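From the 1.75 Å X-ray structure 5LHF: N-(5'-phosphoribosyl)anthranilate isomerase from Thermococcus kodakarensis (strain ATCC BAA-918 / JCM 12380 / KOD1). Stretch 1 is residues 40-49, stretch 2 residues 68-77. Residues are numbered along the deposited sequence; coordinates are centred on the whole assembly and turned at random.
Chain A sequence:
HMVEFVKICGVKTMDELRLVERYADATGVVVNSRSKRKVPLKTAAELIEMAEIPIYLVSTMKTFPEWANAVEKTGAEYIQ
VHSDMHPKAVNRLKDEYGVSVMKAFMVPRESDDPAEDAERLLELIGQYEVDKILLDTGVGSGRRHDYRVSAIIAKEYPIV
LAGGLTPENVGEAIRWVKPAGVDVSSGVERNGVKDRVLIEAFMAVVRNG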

# COMPACT_ATOMS: atom_id res chain seq x y z
N PRO A 40 -13.37 7.88 -10.46
CA PRO A 40 -13.39 9.36 -10.39
C PRO A 40 -13.35 9.89 -8.95
O PRO A 40 -13.78 9.21 -8.02
CB PRO A 40 -14.70 9.73 -11.10
CG PRO A 40 -15.16 8.47 -11.78
CD PRO A 40 -14.59 7.33 -11.04
N LEU A 41 -12.85 11.12 -8.81
CA LEU A 41 -12.75 11.75 -7.48
C LEU A 41 -14.08 11.75 -6.75
O LEU A 41 -14.11 11.53 -5.54
CB LEU A 41 -12.21 13.18 -7.61
CG LEU A 41 -10.73 13.39 -7.89
CD1 LEU A 41 -10.37 14.87 -7.80
CD2 LEU A 41 -9.86 12.60 -6.94
N LYS A 42 -15.19 12.05 -7.44
CA LYS A 42 -16.46 12.06 -6.73
C LYS A 42 -16.79 10.67 -6.18
O LYS A 42 -17.34 10.54 -5.07
CB LYS A 42 -17.59 12.54 -7.64
CG LYS A 42 -18.90 12.66 -6.93
CD LYS A 42 -20.06 12.67 -7.89
CE LYS A 42 -21.09 13.65 -7.43
NZ LYS A 42 -22.01 13.08 -6.47
N THR A 43 -16.49 9.63 -6.95
CA THR A 43 -16.76 8.28 -6.47
C THR A 43 -15.89 7.96 -5.26
O THR A 43 -16.36 7.38 -4.28
CB THR A 43 -16.54 7.26 -7.59
OG1 THR A 43 -17.39 7.57 -8.70
CG2 THR A 43 -16.84 5.85 -7.11
N ALA A 44 -14.61 8.34 -5.32
CA ALA A 44 -13.72 8.15 -4.17
C ALA A 44 -14.21 8.95 -2.97
O ALA A 44 -14.13 8.48 -1.83
CB ALA A 44 -12.30 8.57 -4.53
N ALA A 45 -14.70 10.17 -3.20
CA ALA A 45 -15.21 10.97 -2.09
C ALA A 45 -16.36 10.27 -1.37
O ALA A 45 -16.49 10.35 -0.14
CB ALA A 45 -15.64 12.35 -2.61
N GLU A 46 -17.21 9.57 -2.12
CA GLU A 46 -18.32 8.87 -1.48
C GLU A 46 -17.83 7.69 -0.64
O GLU A 46 -18.29 7.50 0.49
CB GLU A 46 -19.33 8.39 -2.51
CG GLU A 46 -20.41 7.52 -1.89
CD GLU A 46 -21.30 8.29 -0.91
OE1 GLU A 46 -20.88 8.52 0.25
OE2 GLU A 46 -22.42 8.66 -1.30
N LEU A 47 -16.90 6.90 -1.18
CA LEU A 47 -16.38 5.78 -0.40
C LEU A 47 -15.67 6.29 0.84
O LEU A 47 -15.82 5.72 1.93
CB LEU A 47 -15.45 4.92 -1.26
CG LEU A 47 -16.09 4.47 -2.57
CD1 LEU A 47 -15.07 3.82 -3.50
CD2 LEU A 47 -17.25 3.50 -2.30
N ILE A 48 -14.91 7.38 0.71
CA ILE A 48 -14.16 7.92 1.84
C ILE A 48 -15.11 8.37 2.95
O ILE A 48 -14.81 8.24 4.14
CB ILE A 48 -13.23 9.05 1.35
CG1 ILE A 48 -12.01 8.44 0.61
CG2 ILE A 48 -12.75 9.94 2.49
CD1 ILE A 48 -11.27 9.45 -0.27
N GLU A 49 -16.27 8.90 2.56
CA GLU A 49 -17.22 9.39 3.56
C GLU A 49 -17.89 8.24 4.30
O GLU A 49 -18.13 8.33 5.51
CB GLU A 49 -18.27 10.27 2.90
CG GLU A 49 -19.39 10.74 3.83
CD GLU A 49 -20.50 11.46 3.08
OE1 GLU A 49 -20.65 11.23 1.86
OE2 GLU A 49 -21.23 12.24 3.72
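Stretch 2, residues 68-77: ANAVEKTGAE

Stretch 2 enters as the last turns of a helix, 68-74, and leaves it at G75. It packs on helix 41-49 of stretch 1. The two axes come within 9.2 Å, and their N-to-C directions differ by 53° (signed crossing angle -53°). No direct hydrogen bond links the stretches, so the contact rests on packing and one bridging water.

A68 does not reach stretch 1. N69 has its CA-to-CB bond sideways, but its chi1 is t and its end comes nearer: ND2 lies 3.8 Å from L41 CD1. A70 places CB 4.0 Å from L41 CD2, an apolar contact. V71 points away, and E72 is out of reach. K73 starts toward stretch 1, with CB 4.1 Å from L41 CD1, but its end leads away. There K73 NZ donates to N69 OD1 at 2.7 Å. The side chain of L41 thus sits as a knob among N69, A70, K73 and T74. The carbonyl K73 O lies 3.8 Å from A45 CB.

T74 is the reciprocal knob, set among L41, A44, A45 and I48. Its chi1 is p. T74 CG2 is 3.7 Å from L41 O and 4.3 Å from A44 CB, while T74 OG1 donates to A70 O at 2.6 Å within its own helix. The backbones come close here: A45 CA and T74 CA are 4.1 Å apart, a spacing the small side chain of A45 suits. Water 1 donates to both A45 O and T74 O, each at 2.8 Å. I48 CG2 lies 3.6 Å from T74 O.

G75 has positive phi (73°); a CB would be jammed against the preceding carbonyl oxygen. A76 has extended backbone angles (-57/139). Its N donates to T74 OG1 at 3.3 Å, and its CB meets I48 CD1 at 4.2 Å. E77 makes no contact with stretch 1.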

# COMPACT_ATOMS: atom_id res chain seq x y z
N ALA A 68 -3.19 18.29 -3.65
CA ALA A 68 -4.02 19.23 -2.90
C ALA A 68 -5.44 19.27 -3.43
O ALA A 68 -6.40 19.28 -2.66
CB ALA A 68 -3.39 20.63 -2.94
N ASN A 69 -5.59 19.33 -4.75
CA ASN A 69 -6.93 19.30 -5.33
C ASN A 69 -7.67 18.03 -4.93
O ASN A 69 -8.86 18.07 -4.59
CB ASN A 69 -6.86 19.40 -6.85
CG ASN A 69 -8.23 19.25 -7.49
OD1 ASN A 69 -9.08 20.15 -7.37
ND2 ASN A 69 -8.48 18.10 -8.12
N ALA A 70 -6.99 16.89 -4.99
CA ALA A 70 -7.69 15.63 -4.72
C ALA A 70 -8.06 15.52 -3.24
O ALA A 70 -9.12 14.99 -2.91
CB ALA A 70 -6.83 14.45 -5.17
N VAL A 71 -7.21 16.05 -2.35
CA VAL A 71 -7.55 16.04 -0.93
C VAL A 71 -8.72 16.97 -0.64
O VAL A 71 -9.63 16.63 0.13
CB VAL A 71 -6.30 16.40 -0.09
CG1 VAL A 71 -6.63 16.51 1.38
CG2 VAL A 71 -5.25 15.31 -0.27
N GLU A 72 -8.73 18.16 -1.25
CA GLU A 72 -9.87 19.06 -1.06
C GLU A 72 -11.17 18.44 -1.54
O GLU A 72 -12.21 18.59 -0.89
CB GLU A 72 -9.65 20.39 -1.79
CG GLU A 72 -8.47 21.17 -1.29
CD GLU A 72 -8.22 22.43 -2.09
OE1 GLU A 72 -7.22 23.13 -1.80
OE2 GLU A 72 -9.02 22.73 -3.02
N LYS A 73 -11.14 17.76 -2.69
CA LYS A 73 -12.38 17.25 -3.27
C LYS A 73 -12.89 16.02 -2.53
O LYS A 73 -14.11 15.81 -2.43
CB LYS A 73 -12.19 16.92 -4.76
CG LYS A 73 -11.90 18.14 -5.64
CD LYS A 73 -13.11 19.05 -5.75
CE LYS A 73 -13.02 19.97 -6.97
NZ LYS A 73 -11.73 20.74 -6.99
N THR A 74 -11.99 15.19 -2.00
CA THR A 74 -12.39 13.91 -1.41
C THR A 74 -12.50 13.93 0.11
O THR A 74 -13.12 13.02 0.68
CB THR A 74 -11.40 12.81 -1.78
OG1 THR A 74 -10.10 13.15 -1.28
CG2 THR A 74 -11.34 12.62 -3.30
N GLY A 75 -11.90 14.90 0.78
CA GLY A 75 -11.87 14.82 2.22
C GLY A 75 -10.96 13.77 2.80
O GLY A 75 -11.08 13.44 3.98
N ALA A 76 -10.03 13.23 2.00
CA ALA A 76 -9.17 12.15 2.48
C ALA A 76 -8.41 12.56 3.72
O ALA A 76 -7.92 13.68 3.83
CB ALA A 76 -8.17 11.73 1.40
N GLU A 77 -8.31 11.62 4.67
CA GLU A 77 -7.52 11.73 5.89
C GLU A 77 -6.19 11.01 5.76
O GLU A 77 -5.24 11.32 6.50
CB GLU A 77 -8.36 11.11 7.01
CG GLU A 77 -9.62 11.89 7.37
CD GLU A 77 -9.28 13.06 8.25
OE1 GLU A 77 -10.09 14.03 8.33
OE2 GLU A 77 -8.18 13.02 8.87
O HOH W 1 -15.75 12.48 1.49